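Local coordinates for small ribosomal subunit protein uS8 (Aquifex aeolicus, PDB 3RF2) that binds 16S ribosomal RNA very tightly and is probably a primary assembly protein that helps organise the platform of the small ribosomal subunit, at residues A[34-37]-A[38-42]; A[50-53]-A[54-58]. One frame throughout, in Å; residues are numbered along the deposited sequence.

Contact 1 (A[34-37]-A[38-42])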
# COMPACT_ATOMS: atom_id res chain seq x y z
N GLU A 34 -1.28 -6.89 -0.31
CA GLU A 34 -2.39 -6.85 -1.22
C GLU A 34 -3.70 -6.49 -0.54
O GLU A 34 -4.48 -5.72 -1.10
CB GLU A 34 -2.54 -8.18 -1.95
CG GLU A 34 -1.35 -8.53 -2.83
CD GLU A 34 -1.65 -9.70 -3.75
OE1 GLU A 34 -2.63 -10.44 -3.49
OE2 GLU A 34 -0.92 -9.87 -4.76
N ARG A 35 -3.98 -7.05 0.64
CA ARG A 35 -5.21 -6.72 1.33
C ARG A 35 -5.16 -5.29 1.80
O ARG A 35 -6.19 -4.62 1.88
CB ARG A 35 -5.49 -7.64 2.51
CG ARG A 35 -6.19 -8.93 2.13
CD ARG A 35 -6.75 -9.64 3.35
NE ARG A 35 -7.18 -11.01 3.03
CZ ARG A 35 -6.34 -12.04 2.93
NH1 ARG A 35 -5.05 -11.85 3.11
NH2 ARG A 35 -6.81 -13.25 2.64
N ILE A 36 -3.96 -4.82 2.11
CA ILE A 36 -3.78 -3.44 2.56
C ILE A 36 -4.02 -2.44 1.42
O ILE A 36 -4.76 -1.48 1.57
CB ILE A 36 -2.39 -3.21 3.15
CG1 ILE A 36 -2.26 -3.95 4.49
CG2 ILE A 36 -2.13 -1.72 3.37
CD1 ILE A 36 -0.86 -3.95 5.03
N LEU A 37 -3.41 -2.72 0.27
CA LEU A 37 -3.58 -1.92 -0.92
C LEU A 37 -5.03 -1.89 -1.36
O LEU A 37 -5.49 -0.91 -1.93
CB LEU A 37 -2.72 -2.44 -2.05
CG LEU A 37 -1.23 -2.25 -1.85
CD1 LEU A 37 -0.45 -2.95 -2.97
CD2 LEU A 37 -0.99 -0.79 -1.90
N ASP A 38 -5.74 -2.97 -1.09
CA ASP A 38 -7.15 -3.04 -1.45
C ASP A 38 -7.99 -2.13 -0.57
O ASP A 38 -8.95 -1.50 -1.04
CB ASP A 38 -7.67 -4.48 -1.39
CG ASP A 38 -7.79 -5.11 -2.76
OD1 ASP A 38 -6.86 -4.97 -3.58
OD2 ASP A 38 -8.84 -5.74 -3.03
N VAL A 39 -7.61 -2.04 0.70
CA VAL A 39 -8.22 -1.03 1.56
C VAL A 39 -7.91 0.38 1.05
O VAL A 39 -8.80 1.24 0.98
CB VAL A 39 -7.71 -1.10 3.01
CG1 VAL A 39 -8.44 -0.05 3.87
CG2 VAL A 39 -7.86 -2.52 3.58
N LEU A 40 -6.65 0.62 0.71
CA LEU A 40 -6.22 1.95 0.29
C LEU A 40 -6.97 2.39 -0.99
O LEU A 40 -7.36 3.55 -1.12
CB LEU A 40 -4.71 1.98 0.07
CG LEU A 40 -3.78 1.94 1.30
CD1 LEU A 40 -2.34 1.97 0.86
CD2 LEU A 40 -4.07 3.11 2.21
N LYS A 41 -7.15 1.45 -1.91
CA LYS A 41 -7.89 1.72 -3.15
C LYS A 41 -9.37 1.98 -2.88
O LYS A 41 -9.96 2.93 -3.41
CB LYS A 41 -7.78 0.52 -4.09
CG LYS A 41 -8.42 0.77 -5.46
CD LYS A 41 -8.54 -0.55 -6.19
CE LYS A 41 -9.10 -0.36 -7.60
NZ LYS A 41 -8.97 -1.63 -8.38
N LYS A 42 -9.95 1.13 -2.06
CA LYS A 42 -11.35 1.26 -1.68
C LYS A 42 -11.62 2.60 -0.99
O LYS A 42 -12.69 3.17 -1.17
CB LYS A 42 -11.74 0.09 -0.77
CG LYS A 42 -13.17 0.14 -0.29
CD LYS A 42 -13.47 -0.96 0.73
CE LYS A 42 -14.84 -0.77 1.37
NZ LYS A 42 -14.93 0.57 2.03
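L40 packs back against I36 and L37, the residues one turn earlier in helix 31-43, and its side chain can be followed outward from the backbone. Its CB lies 3.6 Å from the carbonyl O of L37. CG anti to the carbonyl carbon (chi1 -72°) keeps the chain leaning back along the helix, where L40 CG rests 3.6 Å from I36 O. Further out, L40 CD1 meets L37 CD2 at 4.1 Å, the two leucines crossing at an oblique angle, and more loosely approaches I36 CG2 at 4.5 Å. Backbone bonds hold this spacing: the L40 amide bonds to I36 O at 3.0 Å, and those of D38, V39 and K41 repeat the pattern with the carbonyls of E34, R35 and L37. V39 CG2, anti to its own carbonyl carbon, sits 3.2 Å from R35 O, and this short branched side chain also presses on I141. On the polar side D38 tucks its CB 3.4 Å from E34 O, and OD1 makes a weak hydrogen bond to W49; E34 turns instead to the hydroxyl of Y92 and K41 to D48, so these three side chains, like K42 with E153, find partners off the helix. The residue types therefore divide the helix surface. I36 and L40 join V39 on strand 139-144, and L37 presses on strands 46-51 and 93-98, which implies that this apolar surface joins the helix to both sheets, while E34, K41 and K42 pair with polar groups beyond it, and D38 only weakly.

Contact 2 (A[50-53]-A[54-58])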
# COMPACT_ATOMS: atom_id res chain seq x y z
N GLU A 50 -1.83 -3.14 -9.44
CA GLU A 50 -1.89 -4.33 -10.29
C GLU A 50 -0.90 -5.41 -9.83
O GLU A 50 0.25 -5.11 -9.56
CB GLU A 50 -1.55 -3.95 -11.74
CG GLU A 50 -2.70 -3.40 -12.58
CD GLU A 50 -2.20 -2.82 -13.89
OE1 GLU A 50 -1.02 -3.05 -14.20
OE2 GLU A 50 -2.97 -2.11 -14.59
N ALA A 51 -1.34 -6.66 -9.77
CA ALA A 51 -0.40 -7.78 -9.64
C ALA A 51 0.26 -8.07 -10.98
O ALA A 51 -0.40 -8.43 -11.95
CB ALA A 51 -1.11 -9.03 -9.13
N LEU A 52 1.58 -7.90 -11.04
CA LEU A 52 2.32 -8.12 -12.28
C LEU A 52 2.76 -9.58 -12.41
O LEU A 52 3.93 -9.91 -12.19
CB LEU A 52 3.52 -7.16 -12.37
CG LEU A 52 3.18 -5.67 -12.46
CD1 LEU A 52 4.43 -4.80 -12.52
CD2 LEU A 52 2.31 -5.41 -13.66
N LYS A 53 1.81 -10.44 -12.76
CA LYS A 53 2.05 -11.86 -12.99
C LYS A 53 1.83 -12.22 -14.46
O LYS A 53 1.61 -11.34 -15.29
CB LYS A 53 1.09 -12.69 -12.14
CG LYS A 53 1.24 -12.47 -10.65
CD LYS A 53 -0.07 -12.72 -9.92
CE LYS A 53 -0.69 -14.06 -10.31
NZ LYS A 53 -1.95 -14.31 -9.55
N GLY A 54 1.87 -13.52 -14.75
CA GLY A 54 1.59 -14.03 -16.09
C GLY A 54 1.98 -13.13 -17.24
O GLY A 54 3.09 -12.60 -17.29
N GLU A 55 1.05 -12.96 -18.19
CA GLU A 55 1.26 -12.13 -19.37
C GLU A 55 1.48 -10.67 -19.00
O GLU A 55 2.17 -9.93 -19.70
CB GLU A 55 0.06 -12.24 -20.33
CG GLU A 55 -0.17 -13.64 -20.92
CD GLU A 55 0.84 -13.99 -21.99
OE1 GLU A 55 1.25 -13.08 -22.74
OE2 GLU A 55 1.24 -15.17 -22.09
N LYS A 56 0.86 -10.25 -17.89
CA LYS A 56 0.97 -8.86 -17.43
C LYS A 56 2.39 -8.47 -17.04
O LYS A 56 2.82 -7.36 -17.31
CB LYS A 56 -0.01 -8.58 -16.29
CG LYS A 56 -1.03 -7.46 -16.59
CD LYS A 56 -0.36 -6.10 -16.85
CE LYS A 56 -1.37 -4.95 -16.65
NZ LYS A 56 -0.78 -3.58 -16.83
N TYR A 57 3.12 -9.38 -16.41
CA TYR A 57 4.49 -9.07 -16.04
C TYR A 57 5.35 -8.84 -17.27
O TYR A 57 6.11 -7.87 -17.31
CB TYR A 57 5.12 -10.15 -15.15
CG TYR A 57 6.60 -9.91 -14.93
CD1 TYR A 57 7.04 -9.02 -13.96
CD2 TYR A 57 7.55 -10.55 -15.71
CE1 TYR A 57 8.40 -8.79 -13.76
CE2 TYR A 57 8.90 -10.33 -15.51
CZ TYR A 57 9.32 -9.45 -14.54
OH TYR A 57 10.66 -9.23 -14.36
N GLU A 58 5.23 -9.73 -18.26
CA GLU A 58 5.95 -9.62 -19.53
C GLU A 58 5.76 -8.25 -20.16
O GLU A 58 6.73 -7.53 -20.42
CB GLU A 58 5.44 -10.66 -20.53
CG GLU A 58 5.37 -12.09 -20.03
CD GLU A 58 6.73 -12.70 -19.86
OE1 GLU A 58 7.72 -12.10 -20.34
OE2 GLU A 58 6.82 -13.78 -19.25
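The ammonium of K56 comes to E50 from above the carboxylate, 39° out of its plane, yet K56 NZ and E50 OE1 form a short salt bridge of 2.7 Å. The two chains cross at about a right angle: E50 runs out extended, while K56 folds at chi2 (-62°) to bring its end back over the acid, its CE 3.1 Å from E50 OE1. That oxygen also makes a weak hydrogen bond with the hydroxyl of Y97. With an alanine here the carboxylate is gone, and K56 would probably be left without its counter-charge and its long chain set free to turn. Between these residues the chain changes direction. L52 is the centre of an inverse gamma turn, and G54 has a positive phi of 32°, which glycine adopts easily. The new helix is tied back by Y57 N, bonded to K53 O at 2.7 Å. Y57 CB packs 3.2 Å from L52 O. Tyrosine suits its place because its long, flat side chain can set Y57 CD1 4.3 Å from L52 CB and lean on P93 while its terminal hydroxyl bonds to the carbonyl of L83. K53 reaches the ring of Y92 in a cation-pi contact. The turn thus carries strand 46-51 into helix 54-69, with backbone bonds to strand 93-98, E50 with K95 and L52 with P93.

Overall arrangement
The two contacts come in series along the chain: contact 1 lies in helix 31-43, strand 46-51 follows, and contact 2 is the turn from that strand into helix 54-69. Their centres are 18 Å apart, and the nearest atoms, about 4 Å apart, do not touch. The centre of contact 1 is about 7 Å from that of the folded chain, between the three-stranded sheet and strand 139-144; contact 2 lies at the surface, where an outermost strand of that sheet ends. Y92 serves both, through E34 and K53. Contact 2 also leads into residues 59-93, a region not found in other S8 sequences, so it probably marks the approach to the place where this extra part leaves the common fold.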